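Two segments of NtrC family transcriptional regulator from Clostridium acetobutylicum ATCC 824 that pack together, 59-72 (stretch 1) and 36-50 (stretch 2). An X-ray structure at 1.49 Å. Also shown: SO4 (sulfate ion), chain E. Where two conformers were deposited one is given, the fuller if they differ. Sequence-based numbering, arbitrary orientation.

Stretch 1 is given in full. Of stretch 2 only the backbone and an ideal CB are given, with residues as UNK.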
ATOM      1  N   GLY A  59       2.799  -2.254  -1.681  1.00 22.14           N
ATOM      2  CA  GLY A  59       1.877  -2.630  -2.739  1.00 23.79           C
ATOM      3  C   GLY A  59       2.247  -2.148  -4.131  1.00 22.86           C
ATOM      4  O   GLY A  59       3.423  -2.240  -4.538  1.00 24.00           O
ATOM      5  N   ALA A  60       1.284  -1.632  -4.885  1.00 23.45           N
ATOM      6  CA  ALA A  60       1.512  -1.222  -6.253  1.00 22.71           C
ATOM      7  C   ALA A  60       2.614  -0.160  -6.354  1.00 22.60           C
ATOM      8  O   ALA A  60       3.429  -0.166  -7.305  1.00 22.36           O
ATOM      9  CB  ALA A  60       0.229  -0.727  -6.877  1.00 24.01           C
ATOM     10  N   THR A  61       2.628   0.764  -5.394  1.00 20.10           N
ATOM     11  CA  THR A  61       3.660   1.805  -5.401  1.00 19.90           C
ATOM     12  C   THR A  61       5.053   1.198  -5.420  1.00 19.75           C
ATOM     13  O   THR A  61       5.935   1.686  -6.138  1.00 18.99           O
ATOM     14  CB  THR A  61       3.454   2.736  -4.215  1.00 18.31           C
ATOM     15  OG1 THR A  61       2.241   3.460  -4.430  1.00 18.70           O
ATOM     16  CG2 THR A  61       4.602   3.754  -4.092  1.00 19.19           C
ATOM     17  N   SER A  62       5.249   0.110  -4.681  1.00 20.01           N
ATOM     18  CA  SER A  62       6.569  -0.512  -4.614  1.00 21.04           C
ATOM     19  C   SER A  62       7.006  -1.060  -5.980  1.00 22.45           C
ATOM     20  O   SER A  62       8.202  -1.050  -6.294  1.00 21.70           O
ATOM     21  CB  SER A  62       6.624  -1.558  -3.492  1.00 23.12           C
ATOM     22  OG  SER A  62       5.889  -2.717  -3.808  1.00 27.11           O
ATOM     23  N   ASP A  63       6.046  -1.514  -6.781  0.50 21.91           N
ATOM     24  CA  ASP A  63       6.326  -1.990  -8.133  0.50 22.69           C
ATOM     25  C   ASP A  63       6.774  -0.832  -9.030  0.50 22.11           C
ATOM     26  O   ASP A  63       7.757  -0.946  -9.778  0.50 22.61           O
ATOM     27  CB  ASP A  63       5.063  -2.656  -8.681  0.50 23.18           C
ATOM     28  CG  ASP A  63       5.308  -3.430  -9.956  0.50 24.90           C
ATOM     29  OD1 ASP A  63       6.399  -4.016 -10.109  0.50 28.80           O
ATOM     30  OD2 ASP A  63       4.387  -3.467 -10.786  0.50 25.52           O
ATOM     31  N   TYR A  64       6.080   0.297  -8.952  1.00 21.08           N
ATOM     32  CA  TYR A  64       6.465   1.498  -9.704  1.00 20.52           C
ATOM     33  C   TYR A  64       7.856   1.980  -9.317  1.00 20.51           C
ATOM     34  O   TYR A  64       8.656   2.372 -10.167  1.00 21.08           O
ATOM     35  CB  TYR A  64       5.422   2.606  -9.500  1.00 20.72           C
ATOM     36  CG  TYR A  64       4.214   2.439 -10.410  1.00 21.42           C
ATOM     37  CD1 TYR A  64       3.183   1.573 -10.091  1.00 23.46           C
ATOM     38  CD2 TYR A  64       4.149   3.144 -11.604  1.00 24.38           C
ATOM     39  CE1 TYR A  64       2.101   1.388 -10.976  1.00 22.97           C
ATOM     40  CE2 TYR A  64       3.077   2.996 -12.477  1.00 22.90           C
ATOM     41  CZ  TYR A  64       2.058   2.122 -12.128  1.00 20.74           C
ATOM     42  OH  TYR A  64       1.029   1.970 -13.025  1.00 23.22           O
ATOM     43  N   ILE A  65       8.146   1.933  -8.022  1.00 19.28           N
ATOM     44  CA  ILE A  65       9.465   2.364  -7.562  1.00 19.11           C
ATOM     45  C   ILE A  65      10.550   1.380  -7.980  1.00 20.88           C
ATOM     46  O   ILE A  65      11.601   1.818  -8.469  1.00 21.29           O
ATOM     47  CB  ILE A  65       9.437   2.583  -6.035  1.00 18.23           C
ATOM     48  CG1 ILE A  65       8.580   3.811  -5.749  1.00 16.71           C
ATOM     49  CG2 ILE A  65      10.864   2.802  -5.467  1.00 18.33           C
ATOM     50  CD1 ILE A  65       8.308   4.087  -4.273  1.00 18.64           C
ATOM     51  N   LYS A  66      10.319   0.088  -7.804  1.00 21.78           N
ATOM     52  CA  LYS A  66      11.380  -0.872  -8.086  1.00 23.84           C
ATOM     53  C   LYS A  66      11.807  -0.800  -9.548  1.00 24.99           C
ATOM     54  O   LYS A  66      12.993  -0.940  -9.830  1.00 25.60           O
ATOM     55  CB  LYS A  66      10.947  -2.286  -7.747  1.00 24.11           C
ATOM     56  CG  LYS A  66      12.081  -3.319  -7.896  1.00 28.99           C
ATOM     57  CD  LYS A  66      11.627  -4.707  -7.462  1.00 35.36           C
ATOM     58  CE  LYS A  66      12.800  -5.534  -6.929  1.00 38.74           C
ATOM     59  NZ  LYS A  66      13.197  -5.087  -5.548  1.00 40.92           N
ATOM     60  N   LYS A  67      10.863  -0.558 -10.444  1.00 26.02           N
ATOM     61  CA  LYS A  67      11.167  -0.549 -11.886  1.00 27.40           C
ATOM     62  C   LYS A  67      11.868   0.722 -12.325  1.00 28.77           C
ATOM     63  O   LYS A  67      12.319   0.811 -13.472  1.00 30.42           O
ATOM     64  CB  LYS A  67       9.907  -0.770 -12.729  1.00 28.69           C
ATOM     65  CG  LYS A  67       9.275  -2.129 -12.503  1.00 29.79           C
ATOM     66  CD  LYS A  67       8.218  -2.434 -13.548  1.00 35.80           C
ATOM     67  CE  LYS A  67       7.256  -3.523 -13.100  1.00 38.69           C
ATOM     68  NZ  LYS A  67       7.948  -4.698 -12.507  1.00 41.39           N
ATOM     69  N   SER A  68      11.969   1.720 -11.449  1.00 27.71           N
ATOM     70  CA  SER A  68      12.563   2.989 -11.885  1.00 27.94           C
ATOM     71  C   SER A  68      13.781   3.494 -11.106  1.00 27.43           C
ATOM     72  O   SER A  68      14.377   4.508 -11.488  1.00 27.76           O
ATOM     73  CB  SER A  68      11.501   4.076 -12.015  1.00 29.84           C
ATOM     74  OG  SER A  68      10.709   4.152 -10.865  1.00 31.29           O
ATOM     75  N   VAL A  69      14.130   2.831 -10.009  1.00 25.88           N
ATOM     76  CA  VAL A  69      15.339   3.172  -9.256  1.00 25.63           C
ATOM     77  C   VAL A  69      16.367   2.056  -9.286  1.00 25.80           C
ATOM     78  O   VAL A  69      16.022   0.890  -9.516  1.00 26.78           O
ATOM     79  CB  VAL A  69      15.029   3.601  -7.772  1.00 24.99           C
ATOM     80  CG1 VAL A  69      14.005   4.727  -7.774  1.00 27.52           C
ATOM     81  CG2 VAL A  69      14.593   2.407  -6.886  1.00 24.19           C
ATOM     82  N   SER A  70      17.631   2.405  -9.043  1.00 26.84           N
ATOM     83  CA  SER A  70      18.683   1.380  -9.021  1.00 27.79           C
ATOM     84  C   SER A  70      19.134   1.021  -7.616  1.00 27.68           C
ATOM     85  O   SER A  70      19.963   0.131  -7.437  1.00 30.19           O
ATOM     86  CB  SER A  70      19.887   1.800  -9.892  1.00 28.35           C
ATOM     87  OG  SER A  70      20.310   3.110  -9.532  1.00 32.64           O
ATOM     88  N   ILE A  71      18.589   1.701  -6.606  1.00 25.31           N
ATOM     89  CA  ILE A  71      18.953   1.392  -5.230  1.00 23.69           C
ATOM     90  C   ILE A  71      17.932   0.404  -4.642  1.00 22.44           C
ATOM     91  O   ILE A  71      16.890   0.182  -5.267  1.00 22.73           O
ATOM     92  CB  ILE A  71      19.034   2.657  -4.361  1.00 22.80           C
ATOM     93  CG1 ILE A  71      17.665   3.349  -4.280  1.00 23.11           C
ATOM     94  CG2 ILE A  71      20.087   3.611  -4.945  1.00 25.28           C
ATOM     95  CD1 ILE A  71      17.570   4.414  -3.174  1.00 23.07           C
ATOM     96  N   PRO A  72      18.235  -0.185  -3.468  1.00 21.66           N
ATOM     97  CA  PRO A  72      17.279  -1.115  -2.841  1.00 21.79           C
ATOM     98  C   PRO A  72      15.882  -0.516  -2.619  1.00 21.59           C
ATOM     99  O   PRO A  72      15.761   0.598  -2.086  1.00 21.88           O
ATOM    100  CB  PRO A  72      17.933  -1.437  -1.514  1.00 23.05           C
ATOM    101  CG  PRO A  72      19.427  -1.316  -1.809  1.00 22.68           C
ATOM    102  CD  PRO A  72      19.505  -0.113  -2.712  1.00 22.01           C
ATOM    103  N   UNK A  36       3.032  10.013  -1.149  1.00 20.07           N
ATOM    104  CA  UNK A  36       2.815   9.818  -2.587  1.00 19.07           C
ATOM    105  C   UNK A  36       2.481   8.377  -2.888  1.00 18.59           C
ATOM    106  O   UNK A  36       2.731   7.502  -2.069  1.00 18.95           O
ATOM    107  CB  UNK A  36       4.048  10.245  -3.387  1.00 19.07           C
ATOM    108  N   UNK A  37       1.962   8.133  -4.104  1.00 18.46           N
ATOM    109  CA  UNK A  37       1.755   6.765  -4.585  1.00 18.38           C
ATOM    110  C   UNK A  37       2.048   6.656  -6.088  1.00 18.08           C
ATOM    111  O   UNK A  37       2.109   7.677  -6.807  1.00 19.11           O
ATOM    112  CB  UNK A  37       0.322   6.314  -4.295  1.00 18.38           C
ATOM    113  N   UNK A  38       2.199   5.417  -6.530  1.00 18.65           N
ATOM    114  CA  UNK A  38       2.210   5.078  -7.957  1.00 19.54           C
ATOM    115  C   UNK A  38       3.206   5.907  -8.776  1.00 19.76           C
ATOM    116  O   UNK A  38       4.372   6.042  -8.363  1.00 19.82           O
ATOM    117  CB  UNK A  38       0.806   5.263  -8.535  1.00 19.54           C
ATOM    118  N   UNK A  39       2.802   6.449  -9.925  1.00 19.56           N
ATOM    119  CA  UNK A  39       3.786   7.164 -10.774  1.00 20.95           C
ATOM    120  C   UNK A  39       4.413   8.357 -10.059  1.00 20.61           C
ATOM    121  O   UNK A  39       5.636   8.564 -10.114  1.00 20.36           O
ATOM    122  CB  UNK A  39       3.119   7.645 -12.064  1.00 20.95           C
ATOM    123  N   UNK A  40       3.614   9.146  -9.349  1.00 19.67           N
ATOM    124  CA  UNK A  40       4.169  10.291  -8.631  1.00 19.63           C
ATOM    125  C   UNK A  40       5.201   9.847  -7.579  1.00 19.25           C
ATOM    126  O   UNK A  40       6.245  10.497  -7.424  1.00 19.40           O
ATOM    127  CB  UNK A  40       3.045  11.086  -7.963  1.00 19.63           C
ATOM    128  N   UNK A  41       4.923   8.740  -6.873  1.00 18.14           N
ATOM    129  CA  UNK A  41       5.897   8.165  -5.941  1.00 18.71           C
ATOM    130  C   UNK A  41       7.179   7.757  -6.626  1.00 18.04           C
ATOM    131  O   UNK A  41       8.250   7.972  -6.066  1.00 18.14           O
ATOM    132  CB  UNK A  41       5.296   6.953  -5.227  1.00 18.71           C
ATOM    133  N   UNK A  42       7.075   7.221  -7.849  1.00 18.30           N
ATOM    134  CA  UNK A  42       8.289   6.800  -8.568  1.00 18.35           C
ATOM    135  C   UNK A  42       9.137   8.019  -8.962  1.00 18.44           C
ATOM    136  O   UNK A  42      10.365   7.941  -8.910  1.00 19.13           O
ATOM    137  CB  UNK A  42       7.919   5.992  -9.813  1.00 18.35           C
ATOM    138  N   UNK A  43       8.513   9.142  -9.286  1.00 18.92           N
ATOM    139  CA  UNK A  43       9.275  10.369  -9.587  1.00 19.05           C
ATOM    140  C   UNK A  43      10.016  10.884  -8.344  1.00 19.81           C
ATOM    141  O   UNK A  43      11.186  11.275  -8.393  1.00 21.11           O
ATOM    142  CB  UNK A  43       8.340  11.456 -10.122  1.00 19.05           C
ATOM    143  N   UNK A  44       9.340  10.862  -7.202  1.00 19.42           N
ATOM    144  CA  UNK A  44       9.977  11.284  -5.951  1.00 19.65           C
ATOM    145  C   UNK A  44      11.112  10.313  -5.581  1.00 19.18           C
ATOM    146  O   UNK A  44      12.212  10.756  -5.197  1.00 19.21           O
ATOM    147  CB  UNK A  44       8.946  11.357  -4.823  1.00 19.65           C
ATOM    148  N   UNK A  45      10.884   9.006  -5.711  1.00 18.00           N
ATOM    149  CA  UNK A  45      11.929   8.017  -5.458  1.00 18.44           C
ATOM    150  C   UNK A  45      13.140   8.221  -6.378  1.00 18.37           C
ATOM    151  O   UNK A  45      14.283   8.172  -5.921  1.00 19.51           O
ATOM    152  CB  UNK A  45      11.367   6.605  -5.639  1.00 18.44           C
ATOM    153  N   UNK A  46      12.872   8.470  -7.646  1.00 19.24           N
ATOM    154  CA  UNK A  46      13.947   8.681  -8.604  1.00 19.58           C
ATOM    155  C   UNK A  46      14.779   9.891  -8.175  1.00 20.29           C
ATOM    156  O   UNK A  46      16.013   9.860  -8.222  1.00 22.15           O
ATOM    157  CB  UNK A  46      13.388   8.877 -10.015  1.00 19.58           C
ATOM    158  N   UNK A  47      14.103  10.933  -7.712  1.00 20.58           N
ATOM    159  CA  UNK A  47      14.791  12.178  -7.292  1.00 21.43           C
ATOM    160  C   UNK A  47      15.620  11.982  -6.034  1.00 22.27           C
ATOM    161  O   UNK A  47      16.593  12.693  -5.817  1.00 24.32           O
ATOM    162  CB  UNK A  47      13.772  13.294  -7.053  1.00 21.43           C
ATOM    163  N   UNK A  48      15.230  11.021  -5.197  1.00 21.11           N
ATOM    164  CA  UNK A  48      15.912  10.745  -3.925  1.00 21.92           C
ATOM    165  C   UNK A  48      17.015   9.708  -4.000  1.00 21.76           C
ATOM    166  O   UNK A  48      17.790   9.532  -3.051  1.00 22.09           O
ATOM    167  CB  UNK A  48      14.884  10.285  -2.889  1.00 21.92           C
ATOM    168  N   UNK A  49      17.111   8.994  -5.106  1.00 23.66           N
ATOM    169  CA  UNK A  49      17.874   7.765  -5.052  1.00 24.97           C
ATOM    170  C   UNK A  49      19.361   7.969  -4.842  1.00 26.01           C
ATOM    171  O   UNK A  49      20.010   7.089  -4.273  1.00 28.03           O
ATOM    172  CB  UNK A  49      17.651   6.972  -6.341  1.00 24.97           C
ATOM    173  N   UNK A  50      19.897   9.113  -5.256  1.00 26.57           N
ATOM    174  CA  UNK A  50      21.328   9.334  -5.042  1.00 27.64           C
ATOM    175  C   UNK A  50      21.586   9.908  -3.649  1.00 27.58           C
ATOM    176  O   UNK A  50      22.743  10.099  -3.255  1.00 29.12           O
ATOM    177  CB  UNK A  50      21.890  10.272  -6.112  1.00 27.64           C
TER
HETATM  178  S   SO4 E 604       0.841   3.521 -16.082  0.70 37.45           S
HETATM  179  O1  SO4 E 604       0.742   3.252 -17.516  0.70 38.53           O
HETATM  180  O2  SO4 E 604       1.421   4.837 -15.818  0.70 39.72           O
HETATM  181  O3  SO4 E 604      -0.522   3.481 -15.560  0.70 35.96           O
HETATM  182  O4  SO4 E 604       1.690   2.499 -15.477  0.70 32.61           O

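Position 36 has an extended backbone and nothing of stretch 1 near its ideal CB, so the contact sets no rule; it is Ala36, whose O accepts from a water that also bonds OG1 of Thr61. At 37 the CB points sideways, 3.4 Å from OG1 of Thr61, and something small fits well: Ser37, with its OG bonded elsewhere in the structure.

Position 38 has phi/psi 52/-133, a pair most easily taken by glycine, and a CB pointing away. Its amide, however, aims at Thr61, and a side chain that curls back would find the methyl of Ala60 and the ring of Tyr64. A flexible apolar chain could use both. The residue is Leu38, which adopts these angles despite its side chain: N donates to OG1 of Thr61 (2.9 Å, 169°), CD2 lies 3.6 Å from CB of Ala60 and 4.0 Å from CD1 of Tyr64, and its CA sits over one face of the tyrosine ring.

At 39 the CB points sideways, 4.6 Å from CD2 of Tyr64. Small polar residues suit, and Thr39 brings OG1 to 3.4 Å from CE2 of Tyr64. Position 40 is out of reach and permissive; Arg40 occupies it.

Position 41 points toward stretch 1, and its ideal CB is already 3.5 Å from CG2 of Thr61. Little beyond a methyl is invited: Ala41, also 4.3 Å by its CB from CD1 of Ile65. Position 42 faces the other helix too, its CB 3.5 Å from OG of Ser68 and 3.7 Å from O of Tyr64. Alanine, serine or glycine would suit; Ser42 turns its OG back to O of Thr39 (2.7 Å).

Positions 43 and 44 meet nothing of stretch 1 and accept many residues, here Lys43 and Ile44. At 45 the CB points at two apolar groups, CG2 of Ile65 and CG1 of Val69, so a small apolar residue fits: Ala45, its CB 3.9 Å from each.

Position 46 points sideways past the carbonyl of Ser68, where long polar or aromatic chains could lie. Phe46 puts its ring edge there, CD1 3.3 Å from O of Ser68. Positions 47 and 48 are free; 47 has room for a CB yet is Gly47, and 48 is Leu48.

Position 49 points toward stretch 1, its CB beside CD1 of Ile71 and CB of Val69, with N of Ser70 beyond. An aliphatic stem ending in an acceptor suits: glutamine or glutamate. Gln49 sets CB 3.9 Å from CD1 of Ile71 and accepts at OE1 from N (2.8 Å) and OG (3.1 Å) of Ser70, while NE2 reaches O of Ser68 through a water. Position 50 points away with nothing of stretch 1 near its ideal CB, so many residues, polar ones included, would suit; it is Asp50.

Stretch 2 (36-50) ASLTRASKIAFGLQD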
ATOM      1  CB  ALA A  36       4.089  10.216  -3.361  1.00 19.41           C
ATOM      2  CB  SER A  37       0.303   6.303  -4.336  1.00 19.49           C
ATOM      3  OG  SER A  37      -0.583   7.025  -5.187  1.00 22.32           O
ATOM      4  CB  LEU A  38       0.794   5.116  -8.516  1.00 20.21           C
ATOM      5  CG  LEU A  38      -0.205   4.224  -7.753  1.00 20.67           C
ATOM      6  CD1 LEU A  38      -1.589   4.323  -8.397  1.00 23.25           C
ATOM      7  CD2 LEU A  38       0.226   2.782  -7.647  1.00 23.32           C
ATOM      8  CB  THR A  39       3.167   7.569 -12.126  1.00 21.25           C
ATOM      9  OG1 THR A  39       2.755   6.379 -12.798  1.00 23.67           O
ATOM     10  CG2 THR A  39       4.180   8.336 -12.990  1.00 23.74           C
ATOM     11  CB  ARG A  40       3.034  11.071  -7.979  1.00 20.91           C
ATOM     12  CG  ARG A  40       3.507  12.221  -7.177  1.00 25.66           C
ATOM     13  CD  ARG A  40       2.402  13.218  -6.938  1.00 28.07           C
ATOM     14  NE  ARG A  40       2.894  14.285  -6.067  1.00 31.43           N
ATOM     15  CZ  ARG A  40       2.896  14.216  -4.741  1.00 32.86           C
ATOM     16  NH1 ARG A  40       2.421  13.134  -4.130  1.00 30.05           N
ATOM     17  NH2 ARG A  40       3.376  15.225  -4.024  1.00 32.38           N
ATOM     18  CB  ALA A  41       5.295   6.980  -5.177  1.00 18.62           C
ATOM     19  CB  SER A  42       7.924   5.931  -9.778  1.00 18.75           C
ATOM     20  OG  SER A  42       7.394   6.675 -10.836  1.00 18.95           O
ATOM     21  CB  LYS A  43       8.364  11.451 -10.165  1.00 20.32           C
ATOM     22  CG  LYS A  43       9.121  12.753 -10.449  1.00 21.83           C
ATOM     23  CD  LYS A  43       8.242  13.750 -11.165  1.00 26.54           C
ATOM     24  CE  LYS A  43       9.018  15.054 -11.458  1.00 30.09           C
ATOM     25  NZ  LYS A  43       8.181  15.976 -12.329  1.00 32.79           N
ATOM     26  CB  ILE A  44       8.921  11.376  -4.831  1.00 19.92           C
ATOM     27  CG1 ILE A  44       7.982  12.551  -5.081  1.00 21.21           C
ATOM     28  CG2 ILE A  44       9.587  11.500  -3.450  1.00 20.28           C
ATOM     29  CD1 ILE A  44       6.661  12.445  -4.295  1.00 21.32           C
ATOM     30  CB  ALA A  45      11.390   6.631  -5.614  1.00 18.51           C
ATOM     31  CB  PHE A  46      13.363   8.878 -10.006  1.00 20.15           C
ATOM     32  CG  PHE A  46      14.402   8.929 -11.071  1.00 21.07           C
ATOM     33  CD1 PHE A  46      14.769   7.764 -11.729  1.00 21.86           C
ATOM     34  CD2 PHE A  46      15.056  10.127 -11.361  1.00 23.06           C
ATOM     35  CE1 PHE A  46      15.785   7.802 -12.730  1.00 23.66           C
ATOM     36  CE2 PHE A  46      16.065  10.180 -12.340  1.00 23.88           C
ATOM     37  CZ  PHE A  46      16.428   9.011 -13.003  1.00 21.92           C
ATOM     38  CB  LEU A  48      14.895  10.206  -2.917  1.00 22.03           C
ATOM     39  CG  LEU A  48      13.991  11.225  -2.240  1.00 24.22           C
ATOM     40  CD1 LEU A  48      12.906  10.484  -1.498  1.00 24.68           C
ATOM     41  CD2 LEU A  48      14.813  12.060  -1.274  1.00 25.84           C
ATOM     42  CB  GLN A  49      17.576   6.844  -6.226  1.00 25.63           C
ATOM     43  CG  GLN A  49      18.070   7.317  -7.539  1.00 26.88           C
ATOM     44  CD  GLN A  49      17.908   6.245  -8.590  1.00 27.85           C
ATOM     45  OE1 GLN A  49      18.171   5.068  -8.348  1.00 30.21           O
ATOM     46  NE2 GLN A  49      17.472   6.646  -9.750  1.00 29.53           N
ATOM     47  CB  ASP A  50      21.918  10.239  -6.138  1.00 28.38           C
ATOM     48  CG  ASP A  50      21.943   9.574  -7.508  1.00 33.41           C
ATOM     49  OD1 ASP A  50      22.030   8.323  -7.603  1.00 38.07           O
ATOM     50  OD2 ASP A  50      21.897  10.325  -8.510  1.00 40.02           O
TER
HETATM   51  O   HOH W   1       1.883   4.830  -1.759  1.00 23.26           O
HETATM   52  O   HOH W   2      17.017   4.755 -12.159  1.00 32.73           O
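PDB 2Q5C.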